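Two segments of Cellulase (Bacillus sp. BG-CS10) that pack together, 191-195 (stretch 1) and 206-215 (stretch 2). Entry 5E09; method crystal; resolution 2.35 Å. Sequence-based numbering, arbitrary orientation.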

# COMPACT_ATOMS: atom_id res chain seq x y z
N VAL A 191 -8.54 2.92 -20.51
CA VAL A 191 -8.31 2.02 -19.40
C VAL A 191 -9.63 1.73 -18.69
O VAL A 191 -10.32 2.65 -18.25
CB VAL A 191 -7.28 2.61 -18.40
CG1 VAL A 191 -7.05 1.66 -17.24
CG2 VAL A 191 -5.96 2.91 -19.11
N LEU A 192 -10.00 0.46 -18.61
CA LEU A 192 -11.29 0.07 -18.05
C LEU A 192 -11.12 -0.78 -16.80
O LEU A 192 -10.31 -1.71 -16.78
CB LEU A 192 -12.12 -0.69 -19.08
CG LEU A 192 -12.34 0.02 -20.41
CD1 LEU A 192 -13.03 -0.92 -21.40
CD2 LEU A 192 -13.16 1.29 -20.19
N PRO A 193 -11.90 -0.47 -15.76
CA PRO A 193 -11.85 -1.18 -14.49
C PRO A 193 -12.82 -2.36 -14.38
O PRO A 193 -13.90 -2.33 -14.98
CB PRO A 193 -12.22 -0.10 -13.48
CG PRO A 193 -13.19 0.77 -14.25
CD PRO A 193 -12.76 0.73 -15.69
N THR A 194 -12.42 -3.38 -13.63
CA THR A 194 -13.37 -4.35 -13.12
C THR A 194 -14.22 -3.64 -12.08
O THR A 194 -13.86 -2.55 -11.62
CB THR A 194 -12.69 -5.58 -12.49
OG1 THR A 194 -11.77 -5.15 -11.48
CG2 THR A 194 -11.93 -6.39 -13.54
N LEU A 195 -15.34 -4.25 -11.70
CA LEU A 195 -16.16 -3.75 -10.61
C LEU A 195 -15.34 -3.67 -9.32
O LEU A 195 -14.73 -4.67 -8.92
CB LEU A 195 -17.39 -4.65 -10.41
CG LEU A 195 -18.49 -4.12 -9.49
CD1 LEU A 195 -19.07 -2.82 -10.05
CD2 LEU A 195 -19.57 -5.16 -9.32
N ARG A 206 -16.39 -10.41 -16.71
CA ARG A 206 -17.32 -9.40 -17.20
C ARG A 206 -16.61 -8.22 -17.84
O ARG A 206 -17.07 -7.67 -18.85
CB ARG A 206 -18.23 -8.94 -16.07
CG ARG A 206 -19.04 -10.09 -15.52
CD ARG A 206 -20.12 -9.64 -14.59
NE ARG A 206 -21.44 -9.74 -15.21
CZ ARG A 206 -22.32 -10.69 -14.92
NH1 ARG A 206 -22.04 -11.61 -14.01
NH2 ARG A 206 -23.50 -10.71 -15.53
N LEU A 207 -15.48 -7.82 -17.25
CA LEU A 207 -14.66 -6.80 -17.91
C LEU A 207 -14.20 -7.33 -19.28
O LEU A 207 -14.23 -6.61 -20.28
CB LEU A 207 -13.46 -6.42 -17.05
CG LEU A 207 -12.44 -5.52 -17.75
CD1 LEU A 207 -13.09 -4.24 -18.21
CD2 LEU A 207 -11.27 -5.23 -16.84
N HIS A 208 -13.79 -8.59 -19.29
CA HIS A 208 -13.35 -9.26 -20.52
C HIS A 208 -14.43 -9.20 -21.60
O HIS A 208 -14.17 -8.86 -22.75
CB HIS A 208 -12.99 -10.72 -20.20
CG HIS A 208 -12.27 -11.42 -21.32
ND1 HIS A 208 -11.71 -10.75 -22.38
CD2 HIS A 208 -12.02 -12.74 -21.52
CE1 HIS A 208 -11.14 -11.63 -23.20
NE2 HIS A 208 -11.32 -12.83 -22.70
N GLN A 209 -15.66 -9.51 -21.20
CA GLN A 209 -16.80 -9.49 -22.10
C GLN A 209 -17.05 -8.07 -22.62
O GLN A 209 -17.27 -7.87 -23.81
CB GLN A 209 -18.04 -10.05 -21.41
CG GLN A 209 -19.27 -10.17 -22.31
CD GLN A 209 -19.00 -10.96 -23.58
OE1 GLN A 209 -19.43 -10.57 -24.66
NE2 GLN A 209 -18.28 -12.07 -23.45
N THR A 210 -17.01 -7.09 -21.72
CA THR A 210 -17.15 -5.69 -22.13
C THR A 210 -16.13 -5.32 -23.21
O THR A 210 -16.46 -4.68 -24.21
CB THR A 210 -16.98 -4.72 -20.94
OG1 THR A 210 -17.97 -5.00 -19.94
CG2 THR A 210 -17.12 -3.27 -21.40
N MSE A 211 -14.89 -5.76 -23.00
CA MSE A 211 -13.82 -5.44 -23.94
C MSE A 211 -14.02 -6.12 -25.28
O MSE A 211 -13.81 -5.50 -26.32
CB MSE A 211 -12.47 -5.82 -23.33
CG MSE A 211 -12.09 -4.84 -22.25
SE MSE A 211 -10.35 -5.05 -21.44
CE MSE A 211 -10.25 -3.28 -20.66
N LYS A 212 -14.43 -7.38 -25.26
CA LYS A 212 -14.73 -8.08 -26.51
C LYS A 212 -15.85 -7.35 -27.25
O LYS A 212 -15.79 -7.21 -28.48
CB LYS A 212 -15.10 -9.54 -26.24
CG LYS A 212 -13.88 -10.45 -26.11
CD LYS A 212 -14.24 -11.93 -26.14
CE LYS A 212 -14.69 -12.44 -24.78
NZ LYS A 212 -14.82 -13.93 -24.77
N ASP A 213 -16.84 -6.86 -26.51
CA ASP A 213 -17.93 -6.08 -27.09
C ASP A 213 -17.43 -4.81 -27.79
O ASP A 213 -17.83 -4.51 -28.92
CB ASP A 213 -18.95 -5.68 -26.02
CG ASP A 213 -20.16 -4.95 -26.59
OD1 ASP A 213 -20.22 -4.75 -27.82
OD2 ASP A 213 -21.05 -4.57 -25.79
N LEU A 214 -16.55 -4.07 -27.12
CA LEU A 214 -16.04 -2.82 -27.68
C LEU A 214 -15.19 -3.05 -28.93
O LEU A 214 -15.07 -2.16 -29.78
CB LEU A 214 -15.25 -2.05 -26.63
CG LEU A 214 -16.10 -1.66 -25.42
CD1 LEU A 214 -15.31 -0.83 -24.42
CD2 LEU A 214 -17.34 -0.90 -25.89
N ASN A 215 -14.60 -4.24 -29.04
CA ASN A 215 -13.85 -4.65 -30.24
C ASN A 215 -12.81 -3.63 -30.69
O ASN A 215 -12.78 -3.24 -31.85
CB ASN A 215 -14.82 -4.94 -31.39
CG ASN A 215 -14.21 -5.83 -32.47
OD1 ASN A 215 -13.23 -6.53 -32.23
ND2 ASN A 215 -14.80 -5.79 -33.66

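The end of a β-strand, residues 191-193, lies against an α-helix, residues 206-214, with the two axes 9.4 Å apart at their closest and their N-to-C directions at 144°, so the segments run roughly antiparallel. Measured between CA atoms, the closest pair is Thr 194 and Leu 207, 5.5 Å apart, just beyond the strand. No hydrogen bond joins the two stretches. The helix backbone is bonded internally, with i to i+4 bonds such as Met 211 N to Leu 207 O at 2.9 Å, and the contact rests on the packing of apolar groups.

Val 191 opens the walk by taking no part: its CA-to-CB bond points away from the helix, as the alternation of a strand requires when the next residue points toward it. That next residue, Leu 192, is the centre of the contact and has the largest area covered by the other stretch. Its side chain meets three helix residues, Leu 207, Met 211 and Leu 214, whose spacing of four and then three positions brings them to one side of the helix. Leu 192 CB lies 3.8 Å from Leu 207 CD1 and 3.6 Å from CE of Met 211, while Leu 192 CD1 reaches Leu 214 CD1 at 3.8 Å. A branched aliphatic chain suits this place because it presents methyl groups to other hydrocarbon surfaces and leaves no polar atom unpaired. Met 211, present as selenomethionine, starts sideways at CB, but its long, unbranched chain carries the terminal methyl in to the strand. The carbonyl of Leu 192 is also close to the helix, its O atom lying 3.6 Å from Leu 207 CD2.

Pro 193 again points away, and its ring makes no close contact with the helix. It contributes through its backbone instead, with Pro 193 O 3.8 Å from Leu 207 CD1, so the two methyls of Leu 207 rest against strand backbone as well as side chain.

Thr 194 points sideways, and its two branches serve different surroundings. Its methyl, CG2, packs 3.6 Å from Leu 207 CD2, whereas OG1 is hydrogen-bonded elsewhere in the structure. Threonine fits a buried site of this kind, where one branch can meet a hydrocarbon neighbour while the hydroxyl is satisfied. Leu 195 then leaves the helix behind, and no part of it is covered by stretch 2. On the helix, His 208, Gln 209, Lys 212 and Asp 213 are out of reach of stretch 1, so these polar side chains stay clear of the contact.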